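Local coordinates for protein N5-Carboxyaminoimidazole ribonucleotide synthetase (Staphylococcus aureus subsp. aureus, PDB 3ORQ) that catalyses the ATP-dependent joining of bicarbonate to 5-aminoimidazole ribonucleotide, giving N5-carboxyaminoimidazole ribonucleotide in purine biosynthesis, at residues A[109-114]-A[268-273]; A[222-227]-A[368-373]. All blocks are in the same frame, centred on the assembly; numbering follows the deposited sequence.

Contact 1 (A[109-114]-A[268-273]); sequences QDRLTE and VNEIAP. With MG (magnesium ion), chain C; ADP (adenosine-5'-diphosphate), chain D.
In the nucleotide site of this ATP-grasp enzyme, Arg111 and Glu270 meet beside the phosphates of ADP, where the start of helix 111-120 faces strand 266-272. Arg111 reaches the site on a chain extended from CG to NE, and the planes of its guanidinium and the Glu270 carboxylate are 18° apart. Arg111 NH1 forms a salt bridge with Glu270 OE1 at 3.3 Å, its hydrogen bond weak, while Arg111 NH2 donates to ADP O1B at 3.1 Å; both acceptors lie at the edge of the guanidinium. Glu270 thus divides its oxygens, for Glu270 OE2 binds the magnesium ion at 2.2 Å. The same metal takes ADP O2A, which also accepts from Asn269 ND2 at 3.1 Å. Metal and arginine together probably offset the negative charge gathered by the carboxylate and the phosphates.

A second grip is on the backbone. The extended side chain of Glu114 brings OE2 to Ile271 N, an almost straight bond of 2.8 Å (176° at the hydrogen) that meets the oxygen nearly along its C-O axis. Glu114 OE2 also packs 3.5 Å from Glu270 CB; its bond to Ile271 N joins the helix to the strand one residue after the metal ligand.

Glu257 of the adjacent strand 252-261 completes the protein's share of the metal site, and the strand pair carries a classic beta bulge at Asn269 and Glu270. Leu108 of helix 103-109 packs on both Glu114 and Ile271, while Ile244 of helix 234-245 also touches Ile271.

Contact 2 (A[222-227]-A[368-373]); sequences LFKTIV and DMYAKF
With CG of Phe223 anti to the backbone N (chi1 173°) and CG of Phe373 anti to its own carbonyl carbon, beside N (chi1 -77°), the two rings meet between strand 221-227 and the end of helix 362-372. They illustrate an offset edge-to-face pair: the edge of Phe223 is directed at the face of Phe373, with centroids 5.8 Å apart and planes at 88°. Phe223 CE1 makes the approach to Phe373 CD2 at 3.9 Å, and Phe223 CZ rests against Phe373 CB at 4.0 Å. On another part of its rim, Phe223 CE2 touches Tyr370 CE1 at 4.2 Å, the tyrosine carbon lying near the plane of the phenylalanine ring. One aromatic side chain from the strand therefore packs against two residues about a helical turn apart.

Lys224 adds a different kind of contact. Bends at chi3 and chi4 carry Lys224 CE to 3.9 Å from Tyr370 CZ, and its chain crosses the tyrosine at about a right angle. The polar ends share a partner: Glu216 OE1 on strand 207-218 forms a salt bridge with Lys224 NZ and a hydrogen bond with Tyr370 OH. Glu366, one turn before Tyr370, is a second salt-bridge partner of the lysine.

Phe223 and Lys224 form a classic beta bulge opposite Glu216. On the other neighbouring strand, 313-319, Met316 touches Phe223, Lys224 and Phe373; Leu326 of helix 320-326 also packs on Phe373.

How the contacts relate
Contacts 1 and 2 both join a helix to the same antiparallel sheet, one at strand 266-272, an edge within this chain, and the other at the inner strand 221-227. Each is largely buried, and each strand carries a classic beta bulge, yet the chemistry differs. Contact 1, its centre about 11 Å from the centre of the chain, is polar and built round ADP and magnesium; contact 2, its centre at about 19 Å, is mainly aromatic packing bordered by charged groups and lies away from the nucleotide, with the Phe223 side chain about 10 Å from ADP. The centres of contact 1 and contact 2 are about 26 Å apart, and the nearest atoms of contact 1 and contact 2 about 9 Å, without touching. Along the chain their segments alternate.

Contact 1 (A[109-114]-A[268-273])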
loop_
_atom_site.group_PDB
_atom_site.type_symbol
_atom_site.label_atom_id
_atom_site.label_comp_id
_atom_site.label_asym_id
_atom_site.label_seq_id
_atom_site.Cartn_x
_atom_site.Cartn_y
_atom_site.Cartn_z
ATOM N N GLN A 109 -15.136 4.262 25.419
ATOM C CA GLN A 109 -15.401 5.693 25.187
ATOM C C GLN A 109 -15.106 6.472 26.448
ATOM O O GLN A 109 -14.621 7.604 26.421
ATOM C CB GLN A 109 -16.888 5.910 24.914
ATOM C CG GLN A 109 -17.276 5.979 23.486
ATOM C CD GLN A 109 -18.774 6.111 23.312
ATOM O OE1 GLN A 109 -19.238 6.531 22.247
ATOM N NE2 GLN A 109 -19.547 5.743 24.347
ATOM N N ASP A 110 -15.456 5.853 27.559
ATOM C CA ASP A 110 -15.447 6.526 28.838
ATOM C C ASP A 110 -14.322 5.957 29.722
ATOM O O ASP A 110 -14.357 4.788 30.083
ATOM C CB ASP A 110 -16.834 6.374 29.454
ATOM C CG ASP A 110 -16.849 6.602 30.932
ATOM O OD1 ASP A 110 -15.981 7.345 31.446
ATOM O OD2 ASP A 110 -17.752 6.025 31.576
ATOM N N ARG A 111 -13.333 6.799 30.036
ATOM C CA ARG A 111 -12.173 6.445 30.875
ATOM C C ARG A 111 -12.499 5.700 32.166
ATOM O O ARG A 111 -11.777 4.786 32.543
ATOM C CB ARG A 111 -11.365 7.692 31.240
ATOM C CG ARG A 111 -10.687 8.373 30.062
ATOM C CD ARG A 111 -9.532 9.188 30.552
ATOM N NE ARG A 111 -8.957 10.027 29.508
ATOM C CZ ARG A 111 -7.953 9.669 28.719
ATOM N NH1 ARG A 111 -7.429 8.465 28.827
ATOM N NH2 ARG A 111 -7.485 10.513 27.804
ATOM N N LEU A 112 -13.566 6.089 32.859
ATOM C CA LEU A 112 -13.950 5.387 34.096
ATOM C C LEU A 112 -14.359 3.951 33.803
ATOM O O LEU A 112 -13.940 3.020 34.495
ATOM C CB LEU A 112 -15.085 6.108 34.819
ATOM C CG LEU A 112 -15.649 5.444 36.080
ATOM C CD1 LEU A 112 -14.555 5.175 37.126
ATOM C CD2 LEU A 112 -16.778 6.288 36.686
ATOM N N THR A 113 -15.181 3.775 32.774
ATOM C CA THR A 113 -15.673 2.439 32.419
ATOM C C THR A 113 -14.515 1.587 31.915
ATOM O O THR A 113 -14.433 0.395 32.206
ATOM C CB THR A 113 -16.856 2.537 31.430
ATOM O OG1 THR A 113 -17.922 3.244 32.083
ATOM C CG2 THR A 113 -17.370 1.185 31.053
ATOM N N GLU A 114 -13.591 2.232 31.216
ATOM C CA GLU A 114 -12.389 1.584 30.704
ATOM C C GLU A 114 -11.499 1.071 31.836
ATOM O O GLU A 114 -11.034 -0.075 31.804
ATOM C CB GLU A 114 -11.607 2.550 29.832
ATOM C CG GLU A 114 -10.263 2.040 29.340
ATOM C CD GLU A 114 -9.672 2.929 28.248
ATOM O OE1 GLU A 114 -9.779 4.172 28.337
ATOM O OE2 GLU A 114 -9.098 2.389 27.283
ATOM N N VAL A 268 -1.381 -1.821 32.227
ATOM C CA VAL A 268 -2.221 -1.428 31.116
ATOM C C VAL A 268 -2.652 0.017 31.324
ATOM O O VAL A 268 -3.211 0.338 32.376
ATOM C CB VAL A 268 -3.465 -2.320 31.054
ATOM C CG1 VAL A 268 -4.217 -2.109 29.770
ATOM C CG2 VAL A 268 -3.067 -3.762 31.188
ATOM N N ASN A 269 -2.396 0.875 30.332
ATOM C CA ASN A 269 -2.903 2.237 30.322
ATOM C C ASN A 269 -4.301 2.383 29.717
ATOM O O ASN A 269 -5.243 2.791 30.388
ATOM C CB ASN A 269 -1.938 3.182 29.592
ATOM C CG ASN A 269 -2.519 4.624 29.419
ATOM O OD1 ASN A 269 -3.294 5.109 30.260
ATOM N ND2 ASN A 269 -2.156 5.290 28.310
ATOM N N GLU A 270 -4.422 2.103 28.425
ATOM C CA GLU A 270 -5.697 2.267 27.735
ATOM C C GLU A 270 -5.774 1.372 26.498
ATOM O O GLU A 270 -4.745 0.883 26.021
ATOM C CB GLU A 270 -5.895 3.749 27.344
ATOM C CG GLU A 270 -5.002 4.260 26.177
ATOM C CD GLU A 270 -5.022 5.787 25.984
ATOM O OE1 GLU A 270 -5.700 6.507 26.786
ATOM O OE2 GLU A 270 -4.328 6.273 25.033
ATOM N N ILE A 271 -6.987 1.173 25.979
ATOM C CA ILE A 271 -7.200 0.384 24.773
ATOM C C ILE A 271 -7.949 1.198 23.686
ATOM O O ILE A 271 -8.978 1.829 23.965
ATOM C CB ILE A 271 -8.002 -0.881 25.059
ATOM C CG1 ILE A 271 -7.537 -1.564 26.341
ATOM C CG2 ILE A 271 -7.947 -1.857 23.849
ATOM C CD1 ILE A 271 -8.423 -2.783 26.724
ATOM N N ALA A 272 -7.410 1.154 22.454
ATOM C CA ALA A 272 -8.018 1.750 21.267
ATOM C C ALA A 272 -8.614 0.624 20.430
ATOM O O ALA A 272 -7.889 -0.268 19.991
ATOM C CB ALA A 272 -6.985 2.532 20.461
ATOM N N PRO A 273 -9.949 0.636 20.237
ATOM C CA PRO A 273 -10.656 -0.414 19.500
ATOM C C PRO A 273 -10.550 -0.129 17.984
ATOM O O PRO A 273 -11.558 -0.117 17.233
ATOM C CB PRO A 273 -12.077 -0.260 19.992
ATOM C CG PRO A 273 -12.194 1.284 20.239
ATOM C CD PRO A 273 -10.852 1.710 20.702
HETATM MG MG MG C . -2.468 7.357 24.654
HETATM P PB ADP D . -4.505 10.188 25.509
HETATM O O1B ADP D . -5.668 9.233 25.585
HETATM O O2B ADP D . -3.317 9.818 24.665
HETATM O O3B ADP D . -4.968 11.601 25.284
HETATM P PA ADP D . -3.226 9.058 27.785
HETATM O O1A ADP D . -4.072 8.753 28.996
HETATM O O2A ADP D . -2.896 7.938 26.831
HETATM O O3A ADP D . -3.893 10.301 26.993
HETATM O "O5'" ADP D . -1.835 9.729 28.225
HETATM C "C5'" ADP D . -0.977 10.348 27.283
HETATM C "C4'" ADP D . 0.440 10.327 27.830
HETATM O "O4'" ADP D . 0.514 11.011 29.108
HETATM C "C3'" ADP D . 0.963 8.910 28.078
HETATM O "O3'" ADP D . 1.569 8.302 26.932
HETATM C "C2'" ADP D . 1.981 9.134 29.186
HETATM O "O2'" ADP D . 3.259 9.402 28.639
HETATM C "C1'" ADP D . 1.458 10.340 29.958
HETATM N N9 ADP D . 0.724 9.751 31.100
HETATM C C8 ADP D . -0.604 9.504 31.127
HETATM N N7 ADP D . -0.980 8.920 32.291
HETATM C C5 ADP D . 0.152 8.813 33.032
HETATM C C6 ADP D . 0.469 8.299 34.390
HETATM N N6 ADP D . -0.530 7.782 35.157
HETATM N N1 ADP D . 1.762 8.351 34.787
HETATM C C2 ADP D . 2.746 8.855 34.003
HETATM N N3 ADP D . 2.533 9.342 32.756
HETATM C C4 ADP D . 1.272 9.344 32.242
#

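Contact 2 (A[222-227]-A[368-373])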
loop_
_atom_site.group_PDB
_atom_site.type_symbol
_atom_site.label_atom_id
_atom_site.label_comp_id
_atom_site.label_asym_id
_atom_site.label_seq_id
_atom_site.Cartn_x
_atom_site.Cartn_y
_atom_site.Cartn_z
ATOM N N LEU A 222 1.932 11.186 20.525
ATOM C CA LEU A 222 2.877 10.202 20.011
ATOM C C LEU A 222 3.889 10.878 19.086
ATOM O O LEU A 222 3.518 11.642 18.238
ATOM C CB LEU A 222 2.162 9.033 19.294
ATOM C CG LEU A 222 3.122 7.993 18.690
ATOM C CD1 LEU A 222 4.045 7.353 19.781
ATOM C CD2 LEU A 222 2.359 6.911 17.922
ATOM N N PHE A 223 5.169 10.598 19.294
ATOM C CA PHE A 223 6.252 11.278 18.598
ATOM C C PHE A 223 7.055 10.274 17.812
ATOM O O PHE A 223 7.339 10.499 16.640
ATOM C CB PHE A 223 7.147 11.892 19.653
ATOM C CG PHE A 223 8.418 12.499 19.152
ATOM C CD1 PHE A 223 8.403 13.517 18.198
ATOM C CD2 PHE A 223 9.630 12.165 19.773
ATOM C CE1 PHE A 223 9.592 14.129 17.797
ATOM C CE2 PHE A 223 10.830 12.780 19.390
ATOM C CZ PHE A 223 10.816 13.760 18.399
ATOM N N LYS A 224 7.402 9.161 18.454
ATOM C CA LYS A 224 8.332 8.184 17.895
ATOM C C LYS A 224 7.932 6.787 18.314
ATOM O O LYS A 224 7.657 6.563 19.469
ATOM C CB LYS A 224 9.768 8.452 18.361
ATOM C CG LYS A 224 10.788 7.401 17.896
ATOM C CD LYS A 224 12.195 7.889 18.062
ATOM C CE LYS A 224 12.378 8.525 19.480
ATOM N NZ LYS A 224 12.424 7.495 20.597
ATOM N N THR A 225 7.890 5.861 17.361
ATOM C CA THR A 225 7.663 4.427 17.637
ATOM C C THR A 225 8.820 3.656 17.078
ATOM O O THR A 225 9.198 3.860 15.914
ATOM C CB THR A 225 6.351 3.939 16.985
ATOM O OG1 THR A 225 5.256 4.671 17.576
ATOM C CG2 THR A 225 6.162 2.402 17.127
ATOM N N ILE A 226 9.407 2.794 17.911
ATOM C CA ILE A 226 10.534 1.947 17.493
ATOM C C ILE A 226 10.154 0.496 17.586
ATOM O O ILE A 226 9.579 0.069 18.574
ATOM C CB ILE A 226 11.756 2.144 18.406
ATOM C CG1 ILE A 226 12.316 3.553 18.208
ATOM C CG2 ILE A 226 12.796 1.015 18.159
ATOM C CD1 ILE A 226 13.573 3.828 18.987
ATOM N N VAL A 227 10.483 -0.273 16.555
ATOM C CA VAL A 227 10.148 -1.661 16.533
ATOM C C VAL A 227 11.368 -2.386 16.008
ATOM O O VAL A 227 11.878 -2.022 14.939
ATOM C CB VAL A 227 8.926 -1.937 15.594
ATOM C CG1 VAL A 227 8.505 -3.387 15.668
ATOM C CG2 VAL A 227 7.732 -1.042 15.977
ATOM N N ASP A 368 19.695 9.996 14.850
ATOM C CA ASP A 368 19.505 10.756 13.610
ATOM C C ASP A 368 18.235 11.589 13.652
ATOM O O ASP A 368 18.258 12.767 13.296
ATOM C CB ASP A 368 19.453 9.823 12.393
ATOM C CG ASP A 368 20.776 9.109 12.125
ATOM O OD1 ASP A 368 21.777 9.429 12.808
ATOM O OD2 ASP A 368 20.806 8.222 11.215
HETATM N N MSE A 369 17.143 10.959 14.092
HETATM C CA MSE A 369 15.822 11.582 14.196
HETATM C C MSE A 369 15.752 12.633 15.325
HETATM O O MSE A 369 15.069 13.651 15.187
HETATM C CB MSE A 369 14.727 10.508 14.416
HETATM C CG MSE A 369 14.498 9.492 13.254
HETATM SE SE MSE A 369 14.158 10.469 11.623
HETATM C CE MSE A 369 15.878 10.312 10.744
ATOM N N TYR A 370 16.410 12.385 16.452
ATOM C CA TYR A 370 16.409 13.380 17.536
ATOM C C TYR A 370 16.992 14.695 17.034
ATOM O O TYR A 370 16.416 15.760 17.232
ATOM C CB TYR A 370 17.223 12.908 18.723
ATOM C CG TYR A 370 16.484 12.014 19.683
ATOM C CD1 TYR A 370 15.157 12.278 20.033
ATOM C CD2 TYR A 370 17.122 10.918 20.263
ATOM C CE1 TYR A 370 14.476 11.462 20.926
ATOM C CE2 TYR A 370 16.452 10.093 21.167
ATOM C CZ TYR A 370 15.130 10.376 21.493
ATOM O OH TYR A 370 14.470 9.576 22.381
ATOM N N ALA A 371 18.125 14.591 16.346
ATOM C CA ALA A 371 18.782 15.742 15.764
ATOM C C ALA A 371 17.899 16.383 14.689
ATOM O O ALA A 371 17.866 17.596 14.550
ATOM C CB ALA A 371 20.126 15.335 15.188
ATOM N N LYS A 372 17.168 15.570 13.942
ATOM C CA LYS A 372 16.362 16.122 12.860
ATOM C C LYS A 372 15.130 16.891 13.358
ATOM O O LYS A 372 14.803 17.929 12.808
ATOM C CB LYS A 372 15.984 15.041 11.840
ATOM C CG LYS A 372 15.985 15.552 10.435
ATOM C CD LYS A 372 17.375 15.510 9.810
ATOM C CE LYS A 372 17.439 16.541 8.682
ATOM N NZ LYS A 372 18.725 16.575 7.907
ATOM N N PHE A 373 14.475 16.392 14.407
ATOM C CA PHE A 373 13.255 17.027 14.920
ATOM C C PHE A 373 13.519 18.120 15.950
ATOM O O PHE A 373 12.580 18.642 16.529
ATOM C CB PHE A 373 12.256 15.987 15.461
ATOM C CG PHE A 373 11.498 15.252 14.367
ATOM C CD1 PHE A 373 12.158 14.345 13.526
ATOM C CD2 PHE A 373 10.130 15.448 14.176
ATOM C CE1 PHE A 373 11.457 13.661 12.518
ATOM C CE2 PHE A 373 9.439 14.754 13.134
ATOM C CZ PHE A 373 10.117 13.879 12.317
#